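Side-chain contacts in glycerophosphodiester phosphodiesterase (Parabacteroides distasonis, PDB 3NO3), which belongs to the glycerophosphodiester phosphodiesterase family, whose members have a TIM-barrel fold, and carries a bound magnesium ion: residues K105-D108 against R112-D115; Q59-Q64 against Y68-D73; D187-C192 against M197-W202; S26-S31 against L89-K94. All blocks are in the same frame, centred on the assembly; numbering follows the deposited sequence. Where two conformers were deposited one is given.

Contact 1: K105-D108 against R112-D115; sequences KSHD and RNRD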
loop_
_atom_site.group_PDB
_atom_site.type_symbol
_atom_site.label_atom_id
_atom_site.label_comp_id
_atom_site.label_asym_id
_atom_site.label_seq_id
_atom_site.Cartn_x
_atom_site.Cartn_y
_atom_site.Cartn_z
ATOM N N LYS A 105 -6.202 2.037 -6.597
ATOM C CA LYS A 105 -7.594 1.552 -6.504
ATOM C C LYS A 105 -8.072 1.053 -7.845
ATOM O O LYS A 105 -7.548 1.457 -8.896
ATOM C CB LYS A 105 -8.496 2.667 -6.028
ATOM C CG LYS A 105 -8.186 3.171 -4.603
ATOM C CD LYS A 105 -8.530 2.155 -3.499
ATOM C CE LYS A 105 -10.030 1.759 -3.438
ATOM N NZ LYS A 105 -10.346 1.208 -2.076
ATOM N N SER A 106 -9.045 0.161 -7.819
ATOM C CA SER A 106 -9.623 -0.395 -9.029
ATOM C C SER A 106 -10.469 0.655 -9.786
ATOM O O SER A 106 -11.349 1.316 -9.177
ATOM C CB SER A 106 -10.515 -1.591 -8.680
ATOM O OG SER A 106 -10.929 -2.270 -9.852
ATOM N N HIS A 107 -10.218 0.768 -11.099
ATOM C CA HIS A 107 -10.921 1.652 -12.012
ATOM C C HIS A 107 -11.915 0.876 -12.822
ATOM O O HIS A 107 -12.034 -0.352 -12.662
ATOM C CB HIS A 107 -9.911 2.493 -12.836
ATOM C CG HIS A 107 -9.201 3.488 -11.990
ATOM N ND1 HIS A 107 -8.343 3.102 -10.990
ATOM C CD2 HIS A 107 -9.296 4.830 -11.916
ATOM C CE1 HIS A 107 -7.931 4.177 -10.337
ATOM N NE2 HIS A 107 -8.501 5.239 -10.875
ATOM N N ASP A 108 -12.677 1.582 -13.650
ATOM C CA ASP A 108 -13.969 1.054 -14.182
ATOM C C ASP A 108 -13.920 0.157 -15.440
ATOM O O ASP A 108 -14.913 -0.482 -15.788
ATOM C CB ASP A 108 -14.991 2.212 -14.287
ATOM C CG ASP A 108 -14.601 3.308 -15.301
ATOM O OD1 ASP A 108 -13.821 3.045 -16.274
ATOM O OD2 ASP A 108 -15.057 4.468 -15.097
ATOM N N ARG A 112 -9.045 1.722 -18.463
ATOM C CA ARG A 112 -8.915 2.805 -17.466
ATOM C C ARG A 112 -7.930 2.476 -16.364
ATOM O O ARG A 112 -7.139 3.365 -15.934
ATOM C CB ARG A 112 -10.283 3.213 -16.899
ATOM C CG ARG A 112 -10.308 4.476 -16.087
ATOM C CD ARG A 112 -9.830 5.706 -16.873
ATOM N NE ARG A 112 -10.106 6.917 -16.124
ATOM C CZ ARG A 112 -9.702 8.112 -16.513
ATOM N NH1 ARG A 112 -9.055 8.267 -17.672
ATOM N NH2 ARG A 112 -10.005 9.150 -15.775
ATOM N N ASN A 113 -7.918 1.218 -15.923
ATOM C CA ASN A 113 -6.878 0.760 -15.007
ATOM C C ASN A 113 -5.491 0.915 -15.580
ATOM O O ASN A 113 -4.593 1.366 -14.841
ATOM C CB ASN A 113 -7.108 -0.667 -14.542
ATOM C CG ASN A 113 -8.197 -0.740 -13.495
ATOM O OD1 ASN A 113 -7.951 -0.351 -12.367
ATOM N ND2 ASN A 113 -9.398 -1.198 -13.864
ATOM N N ARG A 114 -5.318 0.608 -16.873
ATOM C CA ARG A 114 -4.015 0.829 -17.521
ATOM C C ARG A 114 -3.599 2.273 -17.574
ATOM O O ARG A 114 -2.421 2.611 -17.306
ATOM C CB ARG A 114 -3.969 0.254 -18.921
ATOM C CG ARG A 114 -3.966 -1.250 -18.880
ATOM C CD ARG A 114 -3.601 -1.886 -20.244
ATOM N NE ARG A 114 -4.809 -2.230 -20.978
ATOM C CZ ARG A 114 -5.539 -3.351 -20.842
ATOM N NH1 ARG A 114 -5.229 -4.327 -19.967
ATOM N NH2 ARG A 114 -6.622 -3.485 -21.587
ATOM N N ASP A 115 -4.560 3.130 -17.919
ATOM C CA ASP A 115 -4.322 4.568 -17.908
ATOM C C ASP A 115 -3.943 5.109 -16.520
ATOM O O ASP A 115 -2.986 5.867 -16.424
ATOM C CB ASP A 115 -5.484 5.347 -18.466
ATOM C CG ASP A 115 -5.719 5.099 -19.962
ATOM O OD1 ASP A 115 -4.807 4.777 -20.732
ATOM O OD2 ASP A 115 -6.880 5.230 -20.346
#
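The turn from barrel strand 99-104 into helix 110-126 is closed by Asn113, whose side-chain amide lies against the backbone of His107 and bonds to it at two points. OD1 of Asn113 accepts from His107 N at 2.8 Å in a nearly straight bond (162°), the donor tilted 30° from the carbonyl plane. Beside it, ND2 of Asn113 donates to His107 O at 3.0 Å, a weaker and more bent bond, and the same ND2 also serves Thr109 O. Together these bonds fix which way round the amide lies. The His107 ring stands almost perpendicular to it, with OD1 near the ring edge. That ring is turned back over the start of the loop, ND1 giving a weak bond to Lys105 O at 2.8 Å, while NE2 is bonded to Leu44 N. The aliphatic base of Arg112 packs on His107 and Asp108. CG lies 3.8 Å from His107 CB, and its CB is 3.6 Å from Asp108 OD1. With CG anti to the backbone N (chi1 -168°) and a bend at chi2, the chain carries its guanidinium past Asp108 to Asn48. Lys105, bonded to His54 O, touches Asp41 and His43 of strand 37-44, which carries part of the magnesium site. On the helix side, Asn113 packs on Asp141 of helix 140-149.

Contact 2: Q59-Q64 against Y68-D73; sequences QGKHIQ and YDELKD
The flat group that Lys61 meets is the peptide carbonyl of Glu70: NZ approaches its oxygen at 2.8 Å, tilted 29° from the carbonyl plane, with a C=O...N angle of 128°. Within 68-73, one face of the Tyr68 ring carries Lys72 CB, 3.4 Å above the plane and displaced toward the rim. In 59-64, one face of the His62 ring has Gln64 N above it, also offset. Lys61 reaches across by leaving its backbone with CG anti to the carbonyl carbon (chi1 -59°), bending at chi2 and then running out extended, so that CD and CE pass over the end of the short, weakly bonded helix 68-71. OE2 of Glu70 takes the amide of Thr67, and Glu70 OE1 stays 4.8 Å from Lys61 NZ, too far for a salt bridge but close enough that the charges probably attract. Beside the base of the lysine, Leu71 directs its two methyls to the second hairpin strand and the 3-10 turn that follows it: CD2 lies 3.6 Å from Lys61 CB, and CD1 meets Ile63 CG2 at 3.9 Å, the two branched chains crossing at about a right angle. Leu71 and Ile63 both rest on Ile58 of strand 57-58, which pairs antiparallel with 61-62, and Ile63 also touches Val51. The chemistry is thus divided. Buried methyls pack the helix onto strand 61-62 and its 3-10 turn, while at the more exposed rim a single ammonium is held by a main-chain oxygen, the Glu70 carboxylate probably adding a weak attraction.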
loop_
_atom_site.group_PDB
_atom_site.type_symbol
_atom_site.label_atom_id
_atom_site.label_comp_id
_atom_site.label_asym_id
_atom_site.label_seq_id
_atom_site.Cartn_x
_atom_site.Cartn_y
_atom_site.Cartn_z
ATOM N N GLN A 59 -17.899 12.079 0.664
ATOM C CA GLN A 59 -18.936 13.072 0.946
ATOM C C GLN A 59 -19.996 13.137 -0.199
ATOM O O GLN A 59 -20.393 14.209 -0.638
ATOM C CB GLN A 59 -18.297 14.427 1.274
ATOM C CG GLN A 59 -17.512 14.334 2.620
ATOM C CD GLN A 59 -16.446 15.392 2.778
ATOM O OE1 GLN A 59 -16.707 16.584 2.530
ATOM N NE2 GLN A 59 -15.257 14.985 3.255
ATOM N N GLY A 60 -20.410 11.972 -0.678
ATOM C CA GLY A 60 -21.394 11.852 -1.750
ATOM C C GLY A 60 -20.858 12.021 -3.160
ATOM O O GLY A 60 -21.658 11.932 -4.107
ATOM N N LYS A 61 -19.553 12.241 -3.334
ATOM C CA LYS A 61 -18.931 12.418 -4.660
ATOM C C LYS A 61 -18.158 11.172 -5.057
ATOM O O LYS A 61 -17.282 10.746 -4.314
ATOM C CB LYS A 61 -18.023 13.632 -4.650
ATOM C CG LYS A 61 -18.811 14.928 -4.276
ATOM C CD LYS A 61 -18.515 16.092 -5.171
ATOM C CE LYS A 61 -19.189 17.416 -4.657
ATOM N NZ LYS A 61 -18.426 18.678 -5.084
ATOM N N HIS A 62 -18.449 10.610 -6.237
ATOM C CA HIS A 62 -17.754 9.430 -6.730
ATOM C C HIS A 62 -16.514 9.891 -7.422
ATOM O O HIS A 62 -16.614 10.533 -8.518
ATOM C CB HIS A 62 -18.662 8.632 -7.681
ATOM C CG HIS A 62 -17.984 7.468 -8.317
ATOM N ND1 HIS A 62 -17.653 7.467 -9.649
ATOM C CD2 HIS A 62 -17.578 6.277 -7.815
ATOM C CE1 HIS A 62 -17.050 6.322 -9.946
ATOM N NE2 HIS A 62 -16.977 5.587 -8.848
ATOM N N ILE A 63 -15.355 9.543 -6.848
ATOM C CA ILE A 63 -14.081 10.233 -7.168
ATOM C C ILE A 63 -13.707 10.061 -8.639
ATOM O O ILE A 63 -13.380 11.014 -9.304
ATOM C CB ILE A 63 -12.913 9.745 -6.249
ATOM C CG1 ILE A 63 -13.146 10.233 -4.796
ATOM C CG2 ILE A 63 -11.544 10.246 -6.762
ATOM C CD1 ILE A 63 -12.209 9.571 -3.792
ATOM N N GLN A 64 -13.835 8.837 -9.144
ATOM C CA GLN A 64 -13.403 8.504 -10.493
ATOM C C GLN A 64 -14.240 9.074 -11.653
ATOM O O GLN A 64 -13.774 9.061 -12.802
ATOM C CB GLN A 64 -13.201 6.987 -10.621
ATOM C CG GLN A 64 -12.037 6.422 -9.763
ATOM C CD GLN A 64 -11.993 4.911 -9.796
ATOM O OE1 GLN A 64 -12.546 4.274 -10.723
ATOM N NE2 GLN A 64 -11.337 4.322 -8.804
ATOM N N TYR A 68 -11.388 16.971 -10.600
ATOM C CA TYR A 68 -10.631 17.400 -9.416
ATOM C C TYR A 68 -11.212 18.701 -8.798
ATOM O O TYR A 68 -11.291 18.837 -7.559
ATOM C CB TYR A 68 -9.127 17.504 -9.710
ATOM C CG TYR A 68 -8.356 18.034 -8.533
ATOM C CD1 TYR A 68 -8.296 17.320 -7.320
ATOM C CD2 TYR A 68 -7.769 19.287 -8.584
ATOM C CE1 TYR A 68 -7.648 17.824 -6.208
ATOM C CE2 TYR A 68 -7.098 19.815 -7.471
ATOM C CZ TYR A 68 -7.041 19.085 -6.293
ATOM O OH TYR A 68 -6.393 19.641 -5.218
ATOM N N ASP A 69 -11.650 19.623 -9.641
ATOM C CA ASP A 69 -12.295 20.868 -9.195
ATOM C C ASP A 69 -13.488 20.645 -8.263
ATOM O O ASP A 69 -13.658 21.391 -7.277
ATOM C CB ASP A 69 -12.751 21.718 -10.398
ATOM C CG ASP A 69 -13.079 23.144 -10.013
ATOM O OD1 ASP A 69 -12.150 23.848 -9.596
ATOM O OD2 ASP A 69 -14.259 23.561 -10.112
ATOM N N GLU A 70 -14.328 19.636 -8.563
ATOM C CA GLU A 70 -15.459 19.266 -7.662
ATOM C C GLU A 70 -14.975 18.752 -6.280
ATOM O O GLU A 70 -15.679 18.889 -5.282
ATOM C CB GLU A 70 -16.319 18.144 -8.266
ATOM C CG GLU A 70 -17.152 18.487 -9.441
ATOM C CD GLU A 70 -17.870 17.247 -10.001
ATOM O OE1 GLU A 70 -18.944 16.897 -9.478
ATOM O OE2 GLU A 70 -17.363 16.622 -10.951
ATOM N N LEU A 71 -13.799 18.117 -6.231
ATOM C CA LEU A 71 -13.316 17.417 -5.037
ATOM C C LEU A 71 -12.309 18.189 -4.175
ATOM O O LEU A 71 -12.065 17.796 -3.022
ATOM C CB LEU A 71 -12.631 16.097 -5.457
ATOM C CG LEU A 71 -13.469 15.111 -6.301
ATOM C CD1 LEU A 71 -12.518 14.045 -6.813
ATOM C CD2 LEU A 71 -14.631 14.498 -5.499
ATOM N N LYS A 72 -11.708 19.226 -4.738
ATOM C CA LYS A 72 -10.442 19.760 -4.199
ATOM C C LYS A 72 -10.471 20.394 -2.848
ATOM O O LYS A 72 -9.427 20.471 -2.197
ATOM C CB LYS A 72 -9.807 20.776 -5.158
ATOM C CG LYS A 72 -10.553 22.075 -5.426
ATOM C CD LYS A 72 -9.820 22.890 -6.576
ATOM C CE LYS A 72 -10.209 24.361 -6.635
ATOM N NZ LYS A 72 -11.600 24.615 -6.249
ATOM N N ASP A 73 -11.636 20.915 -2.477
ATOM C CA ASP A 73 -11.796 21.573 -1.225
ATOM C C ASP A 73 -12.453 20.688 -0.149
ATOM O O ASP A 73 -12.613 21.151 0.974
ATOM C CB ASP A 73 -12.567 22.885 -1.436
ATOM C CG ASP A 73 -11.743 23.917 -2.230
ATOM O OD1 ASP A 73 -10.490 24.042 -2.021
ATOM O OD2 ASP A 73 -12.367 24.561 -3.087
#

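Contact 3: D187-C192 against M197-W202; sequences DWVKDC and MTSNVW
Met197, modelled as selenomethionine, begins the segment by bonding its N to Cys192 O at 2.9 Å in a nearly straight bond (165°), which ties the start of the strand to the end of helix segment 188-192. Its CB sits 4.1 Å from Cys192 CB, and CG lies over the same carbonyl oxygen before the chain leads off toward Pro164 of helix 164-169. At Thr198 the side chain points away, and its carbonyl oxygen is 3.8 Å from Cys192 SG, met from the side. Cys192 keeps SG anti to its carbonyl carbon (chi1 -69°), which lays the sulfur along the strand so that it also reaches Ser199 CB at 4.2 Å. Ser199 then turns its side chain to the helix. Its OG lies 3.7 Å from Val189 CG1 and shares a water with the main chain of that residue: the water donates to Val189 O at 2.7 Å and is hydrogen-bonded to Ser199 OG at 2.8 Å. Beyond Ser199 the strand draws away from the helix, whose direction makes 146° with it, and continues between strands 174-178 and 220-223 of the barrel. The helix thus leads into the next parallel strand of the TIM barrel. The small Cys192 and Ser199 side chains are consistent with the close approach of helix and strand (axes 7.7 Å apart), and the water lets a buried serine hydroxyl and a helix carbonyl oxygen interact without touching directly.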
loop_
_atom_site.group_PDB
_atom_site.type_symbol
_atom_site.label_atom_id
_atom_site.label_comp_id
_atom_site.label_asym_id
_atom_site.label_seq_id
_atom_site.Cartn_x
_atom_site.Cartn_y
_atom_site.Cartn_z
ATOM N N ASP A 187 0.886 -22.840 3.495
ATOM C CA ASP A 187 2.171 -23.010 2.789
ATOM C C ASP A 187 2.531 -21.896 1.822
ATOM O O ASP A 187 3.649 -21.895 1.310
ATOM C CB ASP A 187 2.228 -24.344 2.018
ATOM C CG ASP A 187 2.307 -25.568 2.946
ATOM O OD1 ASP A 187 2.307 -25.439 4.213
ATOM O OD2 ASP A 187 2.392 -26.677 2.372
ATOM N N TRP A 188 1.619 -20.960 1.543
ATOM C CA TRP A 188 1.938 -19.901 0.584
ATOM C C TRP A 188 3.084 -18.968 1.024
ATOM O O TRP A 188 3.845 -18.502 0.170
ATOM C CB TRP A 188 0.672 -19.141 0.194
ATOM C CG TRP A 188 -0.217 -19.855 -0.773
ATOM C CD1 TRP A 188 0.009 -21.061 -1.412
ATOM C CD2 TRP A 188 -1.442 -19.357 -1.299
ATOM N NE1 TRP A 188 -1.017 -21.340 -2.268
ATOM C CE2 TRP A 188 -1.923 -20.310 -2.226
ATOM C CE3 TRP A 188 -2.195 -18.202 -1.068
ATOM C CZ2 TRP A 188 -3.128 -20.146 -2.917
ATOM C CZ3 TRP A 188 -3.398 -18.031 -1.770
ATOM C CH2 TRP A 188 -3.842 -19.000 -2.698
ATOM N N VAL A 189 3.243 -18.709 2.321
ATOM C CA VAL A 189 4.355 -17.842 2.749
ATOM C C VAL A 189 5.730 -18.471 2.436
ATOM O O VAL A 189 6.590 -17.823 1.837
ATOM C CB VAL A 189 4.188 -17.414 4.242
ATOM C CG1 VAL A 189 5.411 -16.673 4.757
ATOM C CG2 VAL A 189 2.977 -16.508 4.335
ATOM N N LYS A 190 5.875 -19.755 2.763
ATOM C CA LYS A 190 7.062 -20.542 2.429
ATOM C C LYS A 190 7.292 -20.567 0.915
ATOM O O LYS A 190 8.423 -20.347 0.466
ATOM C CB LYS A 190 6.921 -21.967 2.994
ATOM C CG LYS A 190 8.051 -22.948 2.600
ATOM C CD LYS A 190 7.927 -24.332 3.322
ATOM C CE LYS A 190 7.084 -25.370 2.529
ATOM N N ASP A 191 6.245 -20.827 0.129
ATOM C CA ASP A 191 6.375 -20.812 -1.340
ATOM C C ASP A 191 6.922 -19.470 -1.835
ATOM O O ASP A 191 7.756 -19.482 -2.736
ATOM C CB ASP A 191 5.053 -21.058 -2.080
ATOM C CG ASP A 191 4.483 -22.462 -1.904
ATOM O OD1 ASP A 191 5.135 -23.397 -1.387
ATOM O OD2 ASP A 191 3.316 -22.588 -2.335
ATOM N N CYS A 192 6.476 -18.334 -1.254
ATOM C CA CYS A 192 7.015 -17.022 -1.667
ATOM C C CYS A 192 8.509 -16.970 -1.447
ATOM O O CYS A 192 9.221 -16.497 -2.333
ATOM C CB CYS A 192 6.385 -15.811 -0.957
ATOM S SG CYS A 192 4.695 -15.476 -1.382
HETATM N N MSE A 197 10.055 -14.187 -3.844
HETATM C CA MSE A 197 9.024 -13.151 -3.767
HETATM C C MSE A 197 8.849 -12.767 -2.313
HETATM O O MSE A 197 9.219 -13.519 -1.449
HETATM C CB MSE A 197 7.649 -13.659 -4.230
HETATM C CG MSE A 197 7.659 -14.724 -5.235
HETATM SE SE MSE A 197 5.889 -15.263 -5.712
HETATM C CE MSE A 197 5.512 -13.623 -6.708
ATOM N N THR A 198 8.226 -11.627 -2.076
ATOM C CA THR A 198 7.811 -11.206 -0.721
ATOM C C THR A 198 6.349 -11.583 -0.360
ATOM O O THR A 198 5.476 -11.729 -1.237
ATOM C CB THR A 198 8.040 -9.723 -0.481
ATOM O OG1 THR A 198 7.212 -8.944 -1.362
ATOM C CG2 THR A 198 9.511 -9.423 -0.678
ATOM N N SER A 199 6.111 -11.747 0.937
ATOM C CA SER A 199 4.769 -11.995 1.460
ATOM C C SER A 199 4.400 -10.820 2.369
ATOM O O SER A 199 5.211 -10.406 3.188
ATOM C CB SER A 199 4.733 -13.319 2.216
ATOM O OG SER A 199 5.695 -13.359 3.226
ATOM N N ASN A 200 3.201 -10.284 2.198
ATOM C CA ASN A 200 2.666 -9.158 3.012
ATOM C C ASN A 200 1.250 -9.589 3.413
ATOM O O ASN A 200 0.597 -10.353 2.668
ATOM C CB ASN A 200 2.717 -7.885 2.163
ATOM C CG ASN A 200 2.327 -6.585 2.897
ATOM O OD1 ASN A 200 1.932 -6.544 4.078
ATOM N ND2 ASN A 200 2.466 -5.493 2.147
ATOM N N VAL A 201 0.821 -9.190 4.622
ATOM C CA VAL A 201 -0.490 -9.569 5.118
ATOM C C VAL A 201 -1.225 -8.328 5.653
ATOM O O VAL A 201 -0.607 -7.480 6.279
ATOM C CB VAL A 201 -0.396 -10.699 6.186
ATOM C CG1 VAL A 201 0.404 -10.263 7.454
ATOM C CG2 VAL A 201 -1.787 -11.217 6.538
ATOM N N TRP A 202 -2.531 -8.236 5.376
ATOM C CA TRP A 202 -3.350 -7.067 5.784
ATOM C C TRP A 202 -4.697 -7.502 6.392
ATOM O O TRP A 202 -5.104 -8.643 6.165
ATOM C CB TRP A 202 -3.611 -6.127 4.588
ATOM C CG TRP A 202 -4.284 -6.756 3.398
ATOM C CD1 TRP A 202 -3.679 -7.323 2.321
ATOM C CD2 TRP A 202 -5.698 -6.860 3.155
ATOM N NE1 TRP A 202 -4.599 -7.805 1.449
ATOM C CE2 TRP A 202 -5.855 -7.521 1.920
ATOM C CE3 TRP A 202 -6.848 -6.440 3.855
ATOM C CZ2 TRP A 202 -7.122 -7.807 1.366
ATOM C CZ3 TRP A 202 -8.111 -6.711 3.296
ATOM C CH2 TRP A 202 -8.235 -7.405 2.075
HETATM O O HOH W 1 7.429 -15.364 2.408
#

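Contact 4: S26-S31 against L89-K94; sequences SLERAS and LKRAKK
Glu28 OE2 is gripped twice by one guanidinium: Arg91 NE donates to it at 2.7 Å in an almost straight bond (174°), and Arg91 NH2 adds a weak, bent bond at 3.4 Å. The oxygen lies at the NE edge of the guanidinium, nearly in its plane, and receives the NE bond on its anti lone pair, away from OE1. The carboxylate is turned 74° from the guanidinium plane, so this is an ion pair through one oxygen and not the flat, two-oxygen kind. The side chains meet at about a right angle. Glu28, with CG anti to its carbonyl carbon and extended beyond, extends from helix 24-32, while Arg91 bends at chi2 to bring NE across. Its CD is carried close to the same oxygen, 3.6 Å from Glu28 OE2. Deeper between the helices Leu27 directs CD2 to Ala92, 3.9 Å from its N and 4.1 Å from its CB, and the same methyl brushes Arg91 CB at 4.2 Å. The two helix segments run nearly parallel, their axes 10.4 Å apart and crossing at -15°. They are neighbours on the outside of the barrel: Leu27 also rests on Ser38 of strand 37-44, and Ala92 on Leu100 of strand 99-104. The interface is therefore layered: the apolar Leu27-Ala92 contact lies nearer the strands, and toward the outer side a charged pair spans the two helices through one carboxylate oxygen.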
loop_
_atom_site.group_PDB
_atom_site.type_symbol
_atom_site.label_atom_id
_atom_site.label_comp_id
_atom_site.label_asym_id
_atom_site.label_seq_id
_atom_site.Cartn_x
_atom_site.Cartn_y
_atom_site.Cartn_z
ATOM N N SER A 26 -0.542 11.403 8.544
ATOM C CA SER A 26 -0.324 9.949 8.727
ATOM C C SER A 26 0.975 9.449 8.084
ATOM O O SER A 26 1.656 8.592 8.652
ATOM C CB SER A 26 -1.550 9.113 8.317
ATOM O OG SER A 26 -1.745 8.990 6.891
ATOM N N LEU A 27 1.313 10.027 6.936
ATOM C CA LEU A 27 2.572 9.779 6.263
ATOM C C LEU A 27 3.739 10.262 7.159
ATOM O O LEU A 27 4.712 9.529 7.339
ATOM C CB LEU A 27 2.602 10.505 4.921
ATOM C CG LEU A 27 3.916 10.509 4.143
ATOM C CD1 LEU A 27 4.336 9.119 3.775
ATOM C CD2 LEU A 27 3.751 11.409 2.949
ATOM N N GLU A 28 3.616 11.475 7.697
ATOM C CA GLU A 28 4.650 12.039 8.587
ATOM C C GLU A 28 4.832 11.207 9.844
ATOM O O GLU A 28 5.968 10.918 10.254
ATOM C CB GLU A 28 4.305 13.474 8.988
ATOM C CG GLU A 28 4.353 14.524 7.852
ATOM C CD GLU A 28 3.827 15.913 8.268
ATOM O OE1 GLU A 28 3.083 16.028 9.276
ATOM O OE2 GLU A 28 4.173 16.916 7.581
ATOM N N ARG A 29 3.724 10.808 10.450
ATOM C CA ARG A 29 3.791 10.009 11.656
ATOM C C ARG A 29 4.353 8.590 11.408
ATOM O O ARG A 29 5.111 8.071 12.253
ATOM C CB ARG A 29 2.430 9.974 12.356
ATOM C CG ARG A 29 1.959 11.330 12.862
ATOM C CD ARG A 29 2.675 11.836 14.141
ATOM N NE ARG A 29 2.353 11.008 15.283
ATOM C CZ ARG A 29 3.164 10.189 15.961
ATOM N NH1 ARG A 29 4.465 10.076 15.711
ATOM N NH2 ARG A 29 2.648 9.478 16.944
ATOM N N ALA A 30 4.030 7.972 10.276
ATOM C CA ALA A 30 4.679 6.688 9.873
ATOM C C ALA A 30 6.204 6.795 9.804
ATOM O O ALA A 30 6.928 5.921 10.315
ATOM C CB ALA A 30 4.130 6.173 8.546
ATOM N N SER A 31 6.679 7.870 9.195
ATOM C CA SER A 31 8.115 8.218 9.187
ATOM C C SER A 31 8.654 8.466 10.582
ATOM O O SER A 31 9.721 7.935 10.910
ATOM C CB SER A 31 8.373 9.439 8.294
ATOM O OG SER A 31 9.731 9.870 8.392
ATOM N N LEU A 89 3.515 12.885 -2.626
ATOM C CA LEU A 89 4.872 12.594 -3.037
ATOM C C LEU A 89 5.869 13.709 -2.746
ATOM O O LEU A 89 7.013 13.403 -2.417
ATOM C CB LEU A 89 4.906 12.220 -4.533
ATOM C CG LEU A 89 4.061 10.960 -4.820
ATOM C CD1 LEU A 89 4.176 10.616 -6.291
ATOM C CD2 LEU A 89 4.393 9.746 -3.917
ATOM N N LYS A 90 5.464 14.976 -2.831
ATOM C CA LYS A 90 6.357 16.073 -2.487
ATOM C C LYS A 90 6.756 15.939 -1.007
ATOM O O LYS A 90 7.927 16.123 -0.639
ATOM C CB LYS A 90 5.685 17.424 -2.784
ATOM C CG LYS A 90 6.483 18.701 -2.442
ATOM C CD LYS A 90 5.805 19.967 -3.026
ATOM C CE LYS A 90 6.411 21.293 -2.536
ATOM N NZ LYS A 90 6.328 21.479 -1.045
ATOM N N ARG A 91 5.792 15.603 -0.151
ATOM C CA ARG A 91 6.095 15.426 1.287
ATOM C C ARG A 91 6.966 14.176 1.521
ATOM O O ARG A 91 7.955 14.235 2.247
ATOM C CB ARG A 91 4.787 15.345 2.110
ATOM C CG ARG A 91 4.981 15.327 3.662
ATOM C CD ARG A 91 5.480 16.632 4.187
ATOM N NE ARG A 91 5.961 16.575 5.561
ATOM C CZ ARG A 91 7.212 16.296 5.950
ATOM N NH1 ARG A 91 8.186 15.966 5.098
ATOM N NH2 ARG A 91 7.497 16.323 7.250
ATOM N N ALA A 92 6.618 13.081 0.852
ATOM C CA ALA A 92 7.350 11.810 0.968
ATOM C C ALA A 92 8.788 11.919 0.530
ATOM O O ALA A 92 9.672 11.290 1.146
ATOM C CB ALA A 92 6.642 10.712 0.197
ATOM N N LYS A 93 9.051 12.757 -0.463
ATOM C CA LYS A 93 10.427 12.989 -0.889
ATOM C C LYS A 93 11.366 13.478 0.219
ATOM O O LYS A 93 12.517 13.054 0.253
ATOM C CB LYS A 93 10.495 13.967 -2.074
ATOM C CG LYS A 93 11.910 14.125 -2.715
ATOM C CD LYS A 93 12.358 12.816 -3.400
ATOM C CE LYS A 93 13.647 12.977 -4.183
ATOM N NZ LYS A 93 14.149 11.635 -4.637
ATOM N N LYS A 94 10.891 14.345 1.103
ATOM C CA LYS A 94 11.700 14.803 2.233
ATOM C C LYS A 94 11.827 13.779 3.390
ATOM O O LYS A 94 12.674 13.962 4.273
ATOM C CB LYS A 94 11.126 16.075 2.804
ATOM C CG LYS A 94 10.899 17.243 1.842
ATOM C CD LYS A 94 10.441 18.455 2.667
ATOM C CE LYS A 94 9.549 19.413 1.924
ATOM N NZ LYS A 94 8.088 19.056 2.046
#

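In the fold
From the N terminus, contact 4 opens first, at 26-31, and closes only at 89-94, joining two barrel helices far apart in sequence. Contact 2 falls wholly within that interval and closes a short turn between the small hairpin and helix 68-71. Contact 1 follows at 105-115, closing the loop after strand 99-104, and contact 3 comes last, at 187-202, joining a helix to the next barrel strand. No two of them cross. Contacts 1 and 2 touch, Gln64 NE2 lying 3.0 Å from Ser106 O in a probable hydrogen bond, so the hairpin region meets the loop near the magnesium site. Contact 3 lies across the chain's centre from contacts 2 and 4.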